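Local coordinates for 14-3-3 protein (Cryptosporidium parvum, PDB 3EFZ) that probably binds phosphoserine-containing partner proteins as a dimeric, all-helical 14-3-3 adaptor in cell signalling, at residues Ser70-Asn73 against Arg74-Ile78. Numbering follows the deposited sequence.
Sequences SLRN and RVTSI
The carbonyl oxygen Arg72 O takes two bonds from Thr76, one turn on. Thr76 N reaches Arg72 O at 3.1 Å, and Thr76 OG1 reaches it at 2.8 Å. The two donors come from opposite faces of the carbonyl plane. The second bond forms because OG1 sits anti to the carbonyl carbon of Thr76 (chi1 -53°), beside its own N, which turns it toward the preceding turn. The same hydroxyl lies over one face of the Arg72 guanidinium, with Thr76 OG1 3.2 Å from Arg72 CZ. There NE and NH1 are badly angled to hydrogen-bond to it.

The Arg72 chain bends at chi2 and chi3, which carries its guanidinium forward along the helix to Thr76. Its edge meets the Asn73 amide, where Arg72 NH2 donates to Asn73 OD1 at 2.7 Å. With a weak bond from NE to the same oxygen, it limits the rotation of the group.

Elsewhere the backbone is regular helix, with Arg74 N to Ser70 O at 2.9 Å. Leu71 CD2 lies 4.1 Å from Arg74 CD, side by side. Ile78 CD1 covers one face of the Arg74 guanidinium, whose NE forms a salt bridge with Glu120 of the same chain.

All this lies within helix 63-81, just before Arg79, a predicted phosphoserine contact. Asn73 ND2 hydrogen-bonds to Asp123 of the second subunit, and Ser77 OG to Tyr45 of its own chain, on helix 32-54, while Val75 packs on helix 138-158 and Leu71 on helix 100-131.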
ATOM      1  N   SER B  70      -6.349   2.932  -6.317  1.00 36.07           N
ATOM      2  CA  SER B  70      -5.960   2.003  -5.277  1.00 36.70           C
ATOM      3  C   SER B  70      -4.872   1.026  -5.763  1.00 36.31           C
ATOM      4  O   SER B  70      -3.943   0.711  -5.030  1.00 35.78           O
ATOM      5  CB  SER B  70      -7.178   1.258  -4.749  1.00 36.38           C
ATOM      6  OG  SER B  70      -6.781   0.115  -4.037  1.00 37.14           O
ATOM      7  N   LEU B  71      -4.980   0.575  -7.007  1.00 36.61           N
ATOM      8  CA  LEU B  71      -4.006  -0.363  -7.565  1.00 36.66           C
ATOM      9  C   LEU B  71      -2.667   0.290  -7.928  1.00 36.65           C
ATOM     10  O   LEU B  71      -1.620  -0.351  -7.849  1.00 36.96           O
ATOM     11  CB  LEU B  71      -4.578  -1.051  -8.790  1.00 36.47           C
ATOM     12  CG  LEU B  71      -5.345  -2.358  -8.614  1.00 38.26           C
ATOM     13  CD1 LEU B  71      -5.580  -2.958  -9.981  1.00 36.88           C
ATOM     14  CD2 LEU B  71      -4.615  -3.350  -7.674  1.00 38.27           C
ATOM     15  N   ARG B  72      -2.719   1.550  -8.350  1.00 36.43           N
ATOM     16  CA  ARG B  72      -1.516   2.344  -8.650  1.00 36.58           C
ATOM     17  C   ARG B  72      -0.703   2.450  -7.358  1.00 35.67           C
ATOM     18  O   ARG B  72       0.514   2.325  -7.356  1.00 34.54           O
ATOM     19  CB  ARG B  72      -1.941   3.756  -9.070  1.00 36.46           C
ATOM     20  CG  ARG B  72      -0.977   4.573  -9.900  1.00 38.46           C
ATOM     21  CD  ARG B  72       0.319   5.093  -9.273  1.00 41.60           C
ATOM     22  NE  ARG B  72       0.256   5.397  -7.853  1.00 45.89           N
ATOM     23  CZ  ARG B  72       1.163   6.130  -7.197  1.00 46.01           C
ATOM     24  NH1 ARG B  72       2.184   6.680  -7.848  1.00 44.36           N
ATOM     25  NH2 ARG B  72       1.035   6.336  -5.884  1.00 43.67           N
ATOM     26  N   ASN B  73      -1.421   2.697  -6.265  1.00 35.37           N
ATOM     27  CA  ASN B  73      -0.821   2.950  -4.959  1.00 34.92           C
ATOM     28  C   ASN B  73      -0.262   1.645  -4.415  1.00 35.08           C
ATOM     29  O   ASN B  73       0.884   1.596  -3.971  1.00 35.66           O
ATOM     30  CB  ASN B  73      -1.821   3.580  -3.996  1.00 34.09           C
ATOM     31  CG  ASN B  73      -2.165   5.037  -4.339  1.00 35.14           C
ATOM     32  OD1 ASN B  73      -1.477   5.714  -5.111  1.00 35.99           O
ATOM     33  ND2 ASN B  73      -3.234   5.527  -3.731  1.00 34.50           N
ATOM     34  N   ARG B  74      -1.050   0.581  -4.488  1.00 35.04           N
ATOM     35  CA  ARG B  74      -0.543  -0.754  -4.179  1.00 35.33           C
ATOM     36  C   ARG B  74       0.772  -1.106  -4.892  1.00 35.64           C
ATOM     37  O   ARG B  74       1.695  -1.620  -4.271  1.00 35.26           O
ATOM     38  CB  ARG B  74      -1.605  -1.807  -4.502  1.00 34.40           C
ATOM     39  CG  ARG B  74      -1.073  -3.226  -4.780  1.00 35.75           C
ATOM     40  CD  ARG B  74      -2.151  -4.277  -4.494  1.00 33.25           C
ATOM     41  NE  ARG B  74      -1.814  -5.600  -5.037  1.00 38.44           N
ATOM     42  CZ  ARG B  74      -1.251  -6.595  -4.356  1.00 40.32           C
ATOM     43  NH1 ARG B  74      -1.008  -7.746  -4.982  1.00 40.61           N
ATOM     44  NH2 ARG B  74      -0.946  -6.460  -3.055  1.00 38.21           N
ATOM     45  N   VAL B  75       0.801  -0.890  -6.201  1.00 36.59           N
ATOM     46  CA  VAL B  75       1.958  -1.226  -7.061  1.00 37.76           C
ATOM     47  C   VAL B  75       3.215  -0.413  -6.677  1.00 37.67           C
ATOM     48  O   VAL B  75       4.333  -0.913  -6.721  1.00 37.28           O
ATOM     49  CB  VAL B  75       1.599  -1.020  -8.577  1.00 37.12           C
ATOM     50  CG1 VAL B  75       2.829  -0.789  -9.410  1.00 39.35           C
ATOM     51  CG2 VAL B  75       0.852  -2.200  -9.112  1.00 37.97           C
ATOM     52  N   THR B  76       2.998   0.840  -6.309  1.00 37.78           N
ATOM     53  CA  THR B  76       4.036   1.707  -5.739  1.00 38.17           C
ATOM     54  C   THR B  76       4.519   1.141  -4.393  1.00 37.39           C
ATOM     55  O   THR B  76       5.731   1.102  -4.129  1.00 35.86           O
ATOM     56  CB  THR B  76       3.510   3.143  -5.585  1.00 37.78           C
ATOM     57  OG1 THR B  76       2.993   3.577  -6.848  1.00 39.80           O
ATOM     58  CG2 THR B  76       4.616   4.110  -5.192  1.00 40.57           C
ATOM     59  N   SER B  77       3.586   0.681  -3.560  1.00 36.66           N
ATOM     60  CA  SER B  77       3.984   0.057  -2.305  1.00 36.98           C
ATOM     61  C   SER B  77       4.706  -1.275  -2.512  1.00 36.63           C
ATOM     62  O   SER B  77       5.628  -1.554  -1.781  1.00 37.30           O
ATOM     63  CB  SER B  77       2.825  -0.093  -1.319  1.00 36.68           C
ATOM     64  OG  SER B  77       2.311   1.189  -0.943  1.00 38.24           O
ATOM     65  N   ILE B  78       4.289  -2.087  -3.484  1.00 36.47           N
ATOM     66  CA  ILE B  78       4.981  -3.355  -3.779  1.00 36.24           C
ATOM     67  C   ILE B  78       6.412  -3.031  -4.225  1.00 36.77           C
ATOM     68  O   ILE B  78       7.375  -3.609  -3.729  1.00 36.64           O
ATOM     69  CB  ILE B  78       4.221  -4.217  -4.818  1.00 35.81           C
ATOM     70  CG1 ILE B  78       2.842  -4.630  -4.282  1.00 35.62           C
ATOM     71  CG2 ILE B  78       5.009  -5.458  -5.163  1.00 33.97           C
ATOM     72  CD1 ILE B  78       1.894  -5.117  -5.364  1.00 32.98           C
TER